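Local coordinates for sporozoite-specific SAG protein (Toxoplasma gondii, PDB 2WNK) that is a sporozoite surface antigen related to SAG2, built from two SRS domains and probably displayed on the parasite surface, at residues V173-G176 with E180-V183; P37-G42 with A66-A71; T154-G159 with C229-T234; I13-E18 with H22-N27. All blocks are in the same frame, centred on the assembly; numbering follows the deposited sequence.

Contact 1: V173-G176 with E180-V183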
loop_
_atom_site.group_PDB
_atom_site.type_symbol
_atom_site.label_atom_id
_atom_site.label_comp_id
_atom_site.label_asym_id
_atom_site.label_seq_id
_atom_site.Cartn_x
_atom_site.Cartn_y
_atom_site.Cartn_z
ATOM N N VAL A 173 -5.543 -22.998 1.951
ATOM C CA VAL A 173 -5.675 -22.583 0.562
ATOM C C VAL A 173 -7.033 -23.049 0.045
ATOM O O VAL A 173 -7.634 -23.915 0.659
ATOM C CB VAL A 173 -4.524 -23.194 -0.285
ATOM C CG1 VAL A 173 -4.654 -24.683 -0.505
ATOM C CG2 VAL A 173 -4.448 -22.452 -1.613
ATOM N N LEU A 174 -7.548 -22.534 -1.055
ATOM C CA LEU A 174 -8.804 -23.017 -1.576
ATOM C C LEU A 174 -8.512 -23.843 -2.838
ATOM O O LEU A 174 -7.471 -23.647 -3.497
ATOM C CB LEU A 174 -9.644 -21.806 -1.979
ATOM C CG LEU A 174 -10.030 -21.045 -0.723
ATOM C CD1 LEU A 174 -10.343 -19.658 -1.256
ATOM C CD2 LEU A 174 -11.204 -21.711 0.068
ATOM N N GLN A 175 -9.374 -24.813 -3.134
ATOM C CA GLN A 175 -9.201 -25.674 -4.352
ATOM C C GLN A 175 -9.676 -24.844 -5.537
ATOM O O GLN A 175 -10.740 -24.229 -5.466
ATOM C CB GLN A 175 -9.813 -27.048 -4.166
ATOM C CG GLN A 175 -8.976 -27.838 -3.187
ATOM C CD GLN A 175 -9.542 -29.176 -2.881
ATOM O OE1 GLN A 175 -10.659 -29.485 -3.260
ATOM N NE2 GLN A 175 -8.787 -29.981 -2.147
ATOM N N GLY A 176 -8.976 -24.872 -6.674
ATOM C CA GLY A 176 -9.590 -24.593 -7.993
ATOM C C GLY A 176 -10.608 -25.538 -8.545
ATOM O O GLY A 176 -10.627 -26.637 -8.124
ATOM N N GLU A 180 -13.740 -22.537 -3.432
ATOM C CA GLU A 180 -14.733 -22.694 -2.337
ATOM C C GLU A 180 -14.303 -23.637 -1.217
ATOM O O GLU A 180 -14.617 -23.382 -0.047
ATOM C CB GLU A 180 -16.096 -23.175 -2.909
ATOM C CG GLU A 180 -16.752 -22.073 -3.688
ATOM C CD GLU A 180 -18.022 -22.479 -4.456
ATOM O OE1 GLU A 180 -18.429 -23.652 -4.412
ATOM O OE2 GLU A 180 -18.607 -21.574 -5.131
ATOM N N THR A 181 -13.630 -24.745 -1.552
ATOM C CA THR A 181 -13.206 -25.738 -0.552
ATOM C C THR A 181 -11.847 -25.376 0.046
ATOM O O THR A 181 -10.860 -25.276 -0.679
ATOM C CB THR A 181 -13.144 -27.118 -1.178
ATOM O OG1 THR A 181 -14.451 -27.446 -1.673
ATOM C CG2 THR A 181 -12.747 -28.192 -0.141
ATOM N N GLU A 182 -11.831 -25.137 1.354
ATOM C CA GLU A 182 -10.600 -24.790 2.069
ATOM C C GLU A 182 -9.872 -26.030 2.546
ATOM O O GLU A 182 -10.439 -26.945 3.159
ATOM C CB GLU A 182 -10.874 -23.853 3.244
ATOM C CG GLU A 182 -9.633 -23.376 3.988
ATOM C CD GLU A 182 -9.960 -22.318 5.040
ATOM O OE1 GLU A 182 -10.821 -21.440 4.774
ATOM O OE2 GLU A 182 -9.318 -22.359 6.106
ATOM N N VAL A 183 -8.597 -26.078 2.235
ATOM C CA VAL A 183 -7.792 -27.200 2.630
ATOM C C VAL A 183 -6.405 -26.706 3.072
ATOM O O VAL A 183 -6.078 -25.560 2.855
ATOM C CB VAL A 183 -7.667 -28.284 1.520
ATOM C CG1 VAL A 183 -9.043 -28.780 1.014
ATOM C CG2 VAL A 183 -6.837 -27.772 0.363
HETATM O O HOH W 1 -12.847 -25.222 -4.251
#
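The side-chain amide of Q175 lies beneath V183 and T181, both of which approach from the same side of its plane. V183 CG1 sits over the nitrogen end, 3.4 Å from Q175 NE2, while T181 CG2 stands above the other end, 4.0 Å from Q175 OE1. With CG anti to its carbonyl carbon (chi1 -71°) and the chain extended beyond, the glutamine reaches across the gap to put its flat end there. V183 CG2 also meets V173 CG1, and L188 of helix 185-188 packs on both valines and on Q175. On the other face of the ribbon, L174 CD2 rests against E182 CB at 3.8 Å.

The backbones hold the register. V173 and V183 form a hydrogen-bonded pair, with V173 N donating to V183 O and V183 N to V173 O, each 2.8 Å and close to straight. L174 and E182 make the following non-hydrogen-bonded pair, and beside it L174 CA makes a CA-H...O contact with T181 O, 3.2 Å. T181 O also accepts from Q175 N, and a water that accepts from T181 N and donates to Q175 O at 2.6 Å continues the ladder toward the turn. This is a short antiparallel beta hairpin, its strands 172-174 and 182-184 joined by an irregular connection.

Contact 2: P37-G42 with A66-A71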
loop_
_atom_site.group_PDB
_atom_site.type_symbol
_atom_site.label_atom_id
_atom_site.label_comp_id
_atom_site.label_asym_id
_atom_site.label_seq_id
_atom_site.Cartn_x
_atom_site.Cartn_y
_atom_site.Cartn_z
ATOM N N PRO A 37 4.781 23.538 1.801
ATOM C CA PRO A 37 4.640 24.691 0.904
ATOM C C PRO A 37 3.214 25.214 0.899
ATOM O O PRO A 37 2.260 24.447 1.115
ATOM C CB PRO A 37 4.927 24.099 -0.489
ATOM C CG PRO A 37 5.686 22.818 -0.222
ATOM C CD PRO A 37 5.065 22.295 1.051
ATOM N N ALA A 38 3.085 26.505 0.599
ATOM C CA ALA A 38 1.773 27.158 0.499
ATOM C C ALA A 38 0.793 26.308 -0.306
ATOM O O ALA A 38 1.118 25.849 -1.411
ATOM C CB ALA A 38 1.937 28.560 -0.131
ATOM N N TYR A 39 -0.395 26.065 0.248
ATOM C CA TYR A 39 -1.284 25.078 -0.362
ATOM C C TYR A 39 -1.847 25.521 -1.723
ATOM O O TYR A 39 -2.503 26.581 -1.818
ATOM C CB TYR A 39 -2.444 24.639 0.560
ATOM C CG TYR A 39 -3.306 23.675 -0.221
ATOM C CD1 TYR A 39 -4.508 24.083 -0.778
ATOM C CD2 TYR A 39 -2.851 22.397 -0.513
ATOM C CE1 TYR A 39 -5.278 23.232 -1.526
ATOM C CE2 TYR A 39 -3.603 21.532 -1.284
ATOM C CZ TYR A 39 -4.822 21.959 -1.787
ATOM O OH TYR A 39 -5.571 21.114 -2.558
ATOM N N GLU A 40 -1.587 24.726 -2.765
ATOM C CA GLU A 40 -2.282 24.826 -4.069
ATOM C C GLU A 40 -2.895 23.472 -4.468
ATOM O O GLU A 40 -2.367 22.414 -4.126
ATOM C CB GLU A 40 -1.321 25.268 -5.168
ATOM C CG GLU A 40 -0.484 26.472 -4.815
ATOM C CD GLU A 40 -1.114 27.749 -5.284
ATOM O OE1 GLU A 40 -0.819 28.814 -4.699
ATOM O OE2 GLU A 40 -1.915 27.686 -6.244
ATOM N N ALA A 41 -4.019 23.489 -5.189
ATOM C CA ALA A 41 -4.714 22.248 -5.518
ATOM C C ALA A 41 -4.226 21.639 -6.829
ATOM O O ALA A 41 -3.607 22.317 -7.642
ATOM C CB ALA A 41 -6.259 22.469 -5.554
ATOM N N GLY A 42 -4.471 20.342 -6.994
ATOM C CA GLY A 42 -4.239 19.650 -8.261
ATOM C C GLY A 42 -2.842 19.718 -8.849
ATOM O O GLY A 42 -1.841 19.411 -8.182
ATOM N N ALA A 66 -0.677 11.370 -7.627
ATOM C CA ALA A 66 -1.027 11.618 -6.245
ATOM C C ALA A 66 -1.737 12.963 -6.204
ATOM O O ALA A 66 -1.656 13.740 -7.154
ATOM C CB ALA A 66 0.213 11.662 -5.405
ATOM N N SER A 67 -2.439 13.221 -5.112
ATOM C CA SER A 67 -3.048 14.516 -4.916
ATOM C C SER A 67 -3.126 14.840 -3.436
ATOM O O SER A 67 -3.224 13.931 -2.624
ATOM C CB SER A 67 -4.461 14.498 -5.511
ATOM O OG SER A 67 -5.233 13.501 -4.874
ATOM N N LEU A 68 -3.093 16.139 -3.110
ATOM C CA LEU A 68 -3.296 16.631 -1.760
ATOM C C LEU A 68 -4.538 17.519 -1.766
ATOM O O LEU A 68 -4.619 18.454 -2.575
ATOM C CB LEU A 68 -2.113 17.512 -1.320
ATOM C CG LEU A 68 -1.997 17.942 0.143
ATOM C CD1 LEU A 68 -1.704 16.768 1.118
ATOM C CD2 LEU A 68 -0.898 18.994 0.227
ATOM N N ALA A 69 -5.461 17.243 -0.847
ATOM C CA ALA A 69 -6.647 18.094 -0.622
ATOM C C ALA A 69 -6.530 18.793 0.721
ATOM O O ALA A 69 -5.844 18.315 1.619
ATOM C CB ALA A 69 -7.923 17.265 -0.669
ATOM N N GLN A 70 -7.204 19.936 0.844
ATOM C CA GLN A 70 -7.196 20.730 2.063
ATOM C C GLN A 70 -8.628 21.035 2.450
ATOM O O GLN A 70 -9.452 21.312 1.583
ATOM C CB GLN A 70 -6.490 22.056 1.807
ATOM C CG GLN A 70 -6.433 22.969 3.020
ATOM C CD GLN A 70 -5.877 24.368 2.700
ATOM O OE1 GLN A 70 -6.583 25.218 2.158
ATOM N NE2 GLN A 70 -4.634 24.615 3.066
ATOM N N ALA A 71 -8.921 20.996 3.747
ATOM C CA ALA A 71 -10.219 21.436 4.243
ATOM C C ALA A 71 -10.101 22.034 5.652
ATOM O O ALA A 71 -9.166 21.726 6.371
ATOM C CB ALA A 71 -11.176 20.284 4.229
HETATM O O HOH W 2 -8.465 20.711 -1.573
HETATM O O HOH W 3 -2.895 17.787 -5.523
HETATM O O HOH W 4 -2.377 16.252 -7.767
HETATM O O HOH W 5 -5.848 18.521 -5.320
#
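Y39 projects from its loop toward strand 66-72 and meets Q70 from its first side-chain atom onward. Y39 CB is 3.3 Å from Q70 NE2, and CG also lies near that nitrogen. On one flank of the ring, CD1 approaches Q70 CD and CE1 approaches Q70 CB. The Q70 methylene stands over the ring face, CB 3.8 Å from the Y39 centroid and 13° off the normal, a CH-pi contact. The two side chains run past each other in opposite directions, the amide plane turned 39° from the ring. On the other flank, CD2 and CE2 touch L68 CD2, each at 4.0 Å. The carbonyl oxygen of L68 lies at the ring edge, near its plane, and there the tip finishes: Y39 OH donates to L68 O over 2.8 Å.

The phenol also accepts from a water that is itself held by Q70 N at 2.8 Å. A second water, bound by G42 N, donates to L68 O, giving that carbonyl two donors, and a third accepts from L68 N. Strand 66-72 is an edge strand of its three-stranded sheet, pairing with 80-86 through S67, A69 and A71. On its other edge L68 N, L68 O and Q70 N are therefore met by the tyrosine hydroxyl and by waters instead of a further strand.

Contact 3: T154-G159 with C229-T234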
loop_
_atom_site.group_PDB
_atom_site.type_symbol
_atom_site.label_atom_id
_atom_site.label_comp_id
_atom_site.label_asym_id
_atom_site.label_seq_id
_atom_site.Cartn_x
_atom_site.Cartn_y
_atom_site.Cartn_z
ATOM N N THR A 154 5.998 -17.414 -6.834
ATOM C CA THR A 154 5.208 -16.497 -7.656
ATOM C C THR A 154 4.437 -15.620 -6.676
ATOM O O THR A 154 4.149 -16.003 -5.551
ATOM C CB THR A 154 4.235 -17.247 -8.641
ATOM O OG1 THR A 154 3.725 -16.328 -9.619
ATOM C CG2 THR A 154 3.080 -17.925 -7.912
ATOM N N SER A 155 4.165 -14.396 -7.106
ATOM C CA SER A 155 3.632 -13.321 -6.204
ATOM C C SER A 155 2.352 -12.740 -6.812
ATOM O O SER A 155 2.244 -12.615 -8.051
ATOM C CB SER A 155 4.714 -12.304 -5.859
ATOM O OG SER A 155 5.735 -13.023 -5.117
ATOM N N PHE A 156 1.501 -12.153 -5.973
ATOM C CA PHE A 156 0.551 -11.185 -6.393
ATOM C C PHE A 156 0.153 -10.245 -5.302
ATOM O O PHE A 156 0.593 -10.412 -4.159
ATOM C CB PHE A 156 -0.716 -12.021 -6.748
ATOM C CG PHE A 156 -1.245 -12.892 -5.592
ATOM C CD1 PHE A 156 -2.274 -12.365 -4.794
ATOM C CD2 PHE A 156 -0.755 -14.171 -5.313
ATOM C CE1 PHE A 156 -2.793 -13.108 -3.736
ATOM C CE2 PHE A 156 -1.246 -14.942 -4.225
ATOM C CZ PHE A 156 -2.274 -14.400 -3.432
ATOM N N VAL A 157 -0.646 -9.250 -5.679
ATOM C CA VAL A 157 -1.114 -8.218 -4.729
ATOM C C VAL A 157 -2.635 -8.220 -4.637
ATOM O O VAL A 157 -3.308 -8.122 -5.664
ATOM C CB VAL A 157 -0.632 -6.839 -5.154
ATOM C CG1 VAL A 157 -1.228 -5.713 -4.224
ATOM C CG2 VAL A 157 0.880 -6.813 -5.218
ATOM N N CYS A 158 -3.175 -8.268 -3.420
ATOM C CA CYS A 158 -4.602 -8.016 -3.216
ATOM C C CYS A 158 -4.744 -6.493 -3.216
ATOM O O CYS A 158 -4.331 -5.844 -2.250
ATOM C CB CYS A 158 -5.094 -8.654 -1.885
ATOM S SG CYS A 158 -5.207 -10.470 -1.856
ATOM N N GLY A 159 -5.285 -5.934 -4.292
ATOM C CA GLY A 159 -5.229 -4.498 -4.501
ATOM C C GLY A 159 -6.579 -3.804 -4.444
ATOM O O GLY A 159 -7.644 -4.435 -4.378
ATOM N N CYS A 229 -11.745 -11.086 -6.004
ATOM C CA CYS A 229 -10.855 -11.293 -7.134
ATOM C C CYS A 229 -10.106 -12.611 -6.849
ATOM O O CYS A 229 -9.543 -12.794 -5.791
ATOM C CB CYS A 229 -9.851 -10.135 -7.222
ATOM S SG CYS A 229 -8.875 -10.107 -8.740
ATOM N N LYS A 230 -10.110 -13.518 -7.816
ATOM C CA LYS A 230 -9.570 -14.865 -7.579
ATOM C C LYS A 230 -8.164 -14.934 -8.167
ATOM O O LYS A 230 -7.903 -14.515 -9.269
ATOM C CB LYS A 230 -10.477 -15.861 -8.310
ATOM C CG LYS A 230 -11.839 -16.062 -7.616
ATOM C CD LYS A 230 -12.693 -17.091 -8.381
ATOM C CE LYS A 230 -14.157 -17.068 -7.888
ATOM N NZ LYS A 230 -15.120 -17.659 -8.877
ATOM N N VAL A 231 -7.256 -15.590 -7.457
ATOM C CA VAL A 231 -5.908 -15.828 -7.948
ATOM C C VAL A 231 -5.737 -17.338 -7.976
ATOM O O VAL A 231 -5.742 -18.055 -6.957
ATOM C CB VAL A 231 -4.835 -15.191 -7.016
ATOM C CG1 VAL A 231 -3.458 -15.365 -7.604
ATOM C CG2 VAL A 231 -5.183 -13.676 -6.857
ATOM N N LEU A 232 -5.547 -17.848 -9.180
ATOM C CA LEU A 232 -5.500 -19.302 -9.363
ATOM C C LEU A 232 -4.097 -19.660 -9.837
ATOM O O LEU A 232 -3.682 -19.263 -10.928
ATOM C CB LEU A 232 -6.571 -19.667 -10.415
ATOM C CG LEU A 232 -6.945 -21.116 -10.642
ATOM C CD1 LEU A 232 -7.348 -21.843 -9.326
ATOM C CD2 LEU A 232 -8.102 -21.158 -11.643
ATOM N N VAL A 233 -3.410 -20.452 -9.027
ATOM C CA VAL A 233 -2.038 -20.848 -9.349
ATOM C C VAL A 233 -2.018 -22.313 -9.753
ATOM O O VAL A 233 -2.324 -23.203 -8.956
ATOM C CB VAL A 233 -1.131 -20.682 -8.175
ATOM C CG1 VAL A 233 0.338 -20.872 -8.583
ATOM C CG2 VAL A 233 -1.363 -19.357 -7.481
ATOM N N THR A 234 -1.547 -22.588 -10.971
ATOM C CA THR A 234 -1.342 -23.962 -11.404
ATOM C C THR A 234 0.088 -24.389 -11.077
ATOM O O THR A 234 1.046 -23.694 -11.457
ATOM C CB THR A 234 -1.640 -24.141 -12.897
ATOM O OG1 THR A 234 -3.016 -23.783 -13.140
ATOM C CG2 THR A 234 -1.393 -25.600 -13.320
#
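F156 turns one ring face to V231, and both methyls of the valine lie on that side of the ring. V231 CG1 is the more central of the two, 3.9 Å from the F156 centroid and 18° off the normal, shifted somewhat toward the rim. Its nearest ring atom is F156 CD2, at 3.7 Å. V231 CG2 stands almost directly above F156 CD1, 3.8 Å away, so the two methyls spread across the ring over a single face. The phenylalanine takes this pose with CG between its backbone N and carbonyl carbon (chi1 57°), which lays the ring flat in the space between the two strands. Two residues before F156 and two after V231, T154 CG2 and V233 CG1 meet tip to tip at 4.1 Å, a looser touch than the ring contact.

No hydrogen bond joins the two strands; their interaction is made through side chains facing one another across the interior of a beta sandwich. T154 and F156 alternate with residues pointing elsewhere, as do V231 and V233. Disulfides C136-C229 and C158-C221 also link the two layers. Strand 152-158 lies between 135-136 and 202-207 in one sheet, with T154 and F156 paired through their backbones to L205 and I203. Strand 228-235 lies between 142-147 and 215-222 in the other, where L145 touches T154 and V231, and C221 touches F156.

Contact 4: I13-E18 with H22-N27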
loop_
_atom_site.group_PDB
_atom_site.type_symbol
_atom_site.label_atom_id
_atom_site.label_comp_id
_atom_site.label_asym_id
_atom_site.label_seq_id
_atom_site.Cartn_x
_atom_site.Cartn_y
_atom_site.Cartn_z
ATOM N N ILE A 13 5.659 14.332 12.856
ATOM C CA ILE A 13 4.807 13.158 12.870
ATOM C C ILE A 13 5.075 12.480 11.538
ATOM O O ILE A 13 5.422 13.149 10.541
ATOM C CB ILE A 13 3.297 13.514 13.024
ATOM C CG1 ILE A 13 2.800 14.365 11.859
ATOM C CG2 ILE A 13 3.025 14.204 14.381
ATOM C CD1 ILE A 13 1.306 14.600 11.923
ATOM N N SER A 14 4.979 11.152 11.532
ATOM C CA SER A 14 5.332 10.409 10.346
ATOM C C SER A 14 4.241 9.435 9.945
ATOM O O SER A 14 3.517 8.879 10.791
ATOM C CB SER A 14 6.659 9.681 10.499
ATOM O OG SER A 14 6.642 8.874 11.662
ATOM N N PHE A 15 4.115 9.272 8.632
ATOM C CA PHE A 15 3.193 8.293 8.087
ATOM C C PHE A 15 3.888 7.513 7.003
ATOM O O PHE A 15 4.892 7.964 6.453
ATOM C CB PHE A 15 1.981 8.977 7.468
ATOM C CG PHE A 15 1.266 9.888 8.376
ATOM C CD1 PHE A 15 0.148 9.465 9.100
ATOM C CD2 PHE A 15 1.669 11.217 8.483
ATOM C CE1 PHE A 15 -0.531 10.348 9.913
ATOM C CE2 PHE A 15 0.982 12.097 9.314
ATOM C CZ PHE A 15 -0.105 11.670 10.030
ATOM N N THR A 16 3.334 6.351 6.677
ATOM C CA THR A 16 3.861 5.550 5.591
ATOM C C THR A 16 2.716 5.147 4.657
ATOM O O THR A 16 1.639 4.737 5.121
ATOM C CB THR A 16 4.546 4.290 6.126
ATOM O OG1 THR A 16 5.577 4.652 7.057
ATOM C CG2 THR A 16 5.156 3.490 4.989
ATOM N N VAL A 17 2.940 5.276 3.358
ATOM C CA VAL A 17 1.972 4.831 2.368
ATOM C C VAL A 17 2.461 3.491 1.820
ATOM O O VAL A 17 3.528 3.406 1.225
ATOM C CB VAL A 17 1.789 5.851 1.219
ATOM C CG1 VAL A 17 0.853 5.281 0.140
ATOM C CG2 VAL A 17 1.207 7.192 1.761
ATOM N N GLU A 18 1.656 2.454 2.007
ATOM C CA GLU A 18 2.078 1.083 1.708
ATOM C C GLU A 18 1.454 0.509 0.431
ATOM O O GLU A 18 1.977 -0.442 -0.167
ATOM C CB GLU A 18 1.707 0.190 2.889
ATOM C CG GLU A 18 2.096 0.777 4.236
ATOM C CD GLU A 18 3.292 0.081 4.842
ATOM O OE1 GLU A 18 3.402 0.088 6.095
ATOM O OE2 GLU A 18 4.099 -0.491 4.071
ATOM N N HIS A 22 -4.028 4.233 -1.214
ATOM C CA HIS A 22 -4.156 4.512 0.211
ATOM C C HIS A 22 -4.081 6.021 0.450
ATOM O O HIS A 22 -3.564 6.762 -0.389
ATOM C CB HIS A 22 -3.107 3.758 1.035
ATOM C CG HIS A 22 -3.539 2.371 1.420
ATOM N ND1 HIS A 22 -2.909 1.629 2.401
ATOM C CD2 HIS A 22 -4.573 1.612 0.979
ATOM C CE1 HIS A 22 -3.519 0.462 2.524
ATOM N NE2 HIS A 22 -4.531 0.427 1.676
ATOM N N VAL A 23 -4.632 6.464 1.573
ATOM C CA VAL A 23 -4.679 7.881 1.880
ATOM C C VAL A 23 -4.040 8.164 3.234
ATOM O O VAL A 23 -4.113 7.343 4.174
ATOM C CB VAL A 23 -6.133 8.470 1.819
ATOM C CG1 VAL A 23 -7.013 7.695 0.831
ATOM C CG2 VAL A 23 -6.762 8.559 3.185
ATOM N N VAL A 24 -3.371 9.312 3.311
ATOM C CA VAL A 24 -2.845 9.821 4.542
ATOM C C VAL A 24 -3.635 11.046 4.929
ATOM O O VAL A 24 -3.822 11.943 4.133
ATOM C CB VAL A 24 -1.341 10.202 4.409
ATOM C CG1 VAL A 24 -0.830 10.761 5.721
ATOM C CG2 VAL A 24 -0.550 8.974 3.983
ATOM N N ARG A 25 -4.103 11.066 6.161
ATOM C CA ARG A 25 -4.814 12.232 6.685
ATOM C C ARG A 25 -3.995 12.798 7.814
ATOM O O ARG A 25 -3.554 12.065 8.709
ATOM C CB ARG A 25 -6.224 11.858 7.171
ATOM C CG ARG A 25 -7.157 11.462 6.068
ATOM C CD ARG A 25 -8.532 11.014 6.618
ATOM N NE ARG A 25 -9.306 10.345 5.569
ATOM C CZ ARG A 25 -9.888 10.990 4.570
ATOM N NH1 ARG A 25 -9.791 12.319 4.498
ATOM N NH2 ARG A 25 -10.547 10.314 3.642
ATOM N N PHE A 26 -3.736 14.095 7.755
ATOM C CA PHE A 26 -3.077 14.754 8.860
ATOM C C PHE A 26 -3.636 16.147 9.069
ATOM O O PHE A 26 -4.333 16.683 8.220
ATOM C CB PHE A 26 -1.559 14.802 8.650
ATOM C CG PHE A 26 -1.124 15.632 7.473
ATOM C CD1 PHE A 26 -0.806 16.973 7.639
ATOM C CD2 PHE A 26 -0.949 15.047 6.224
ATOM C CE1 PHE A 26 -0.351 17.749 6.570
ATOM C CE2 PHE A 26 -0.504 15.822 5.132
ATOM C CZ PHE A 26 -0.204 17.186 5.319
ATOM N N ASN A 27 -3.329 16.715 10.226
ATOM C CA ASN A 27 -3.878 17.990 10.607
ATOM C C ASN A 27 -2.768 18.955 11.038
ATOM O O ASN A 27 -1.842 18.574 11.762
ATOM C CB ASN A 27 -4.894 17.786 11.733
ATOM C CG ASN A 27 -5.242 19.066 12.451
ATOM O OD1 ASN A 27 -4.674 19.374 13.509
ATOM N ND2 ASN A 27 -6.177 19.823 11.883
HETATM O O HOH W 6 -1.369 5.346 4.026
HETATM O O HOH W 7 -0.893 2.702 3.555
#
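I13, F15 and V17 face F26, V24 and H22 across a beta sandwich, the two strands forming a beta arch: they belong to different sheets and meet by side chains, at 169° between their directions. I13 makes the loosest approach, its CD1 4.4 Å from F26 CB. F15 follows with its ring spread over V24, whose CG1 stands above one face, 3.8 Å from the ring centroid and nearest to F15 CG. Having CG anti to the carbonyl carbon (chi1 -55°) lays the ring over the facing strand, and its far end meets F26 CB, 3.7 Å from F15 CZ. The aromatic ring of F26 itself leads away to meet the rings of F82 and F98.

V17 comes next and is packed tightly: its CG2 lies 3.3 Å from V24 CG2, closer than usual for methyl groups, while CG1 reaches H22 CB. V24 thus serves F15 and V17 with one methyl each. Within their own sheet, F15 and V17 are backbone-bonded to strand 121-127, and V17 also touches V86 of the opposite layer. Near the bend the apolar contact gives way to water: one molecule accepts from E18 N at 3.0 Å and lies in the plane of the imidazole, at its edge, 2.6 Å from H22 ND1.

From the N terminus, contact 4 closes first, over a loop of only three residues, and brings together the two sheets of the first SRS domain. Contact 2 follows in series, closing a longer loop that lays residues 37-42 along the outer edge of the sheet holding 22-28; the two touch where L68 CD1 meets F26 CE2. In the second domain, contact 3 closes a loop of 69 residues between opposing sheets, and the hairpin of contact 1 is nested inside it, with G176 CA packed on L232 CD1. No loops cross. Contacts 3 and 4, in different domains, come within about 7 Å at their nearest atoms without touching.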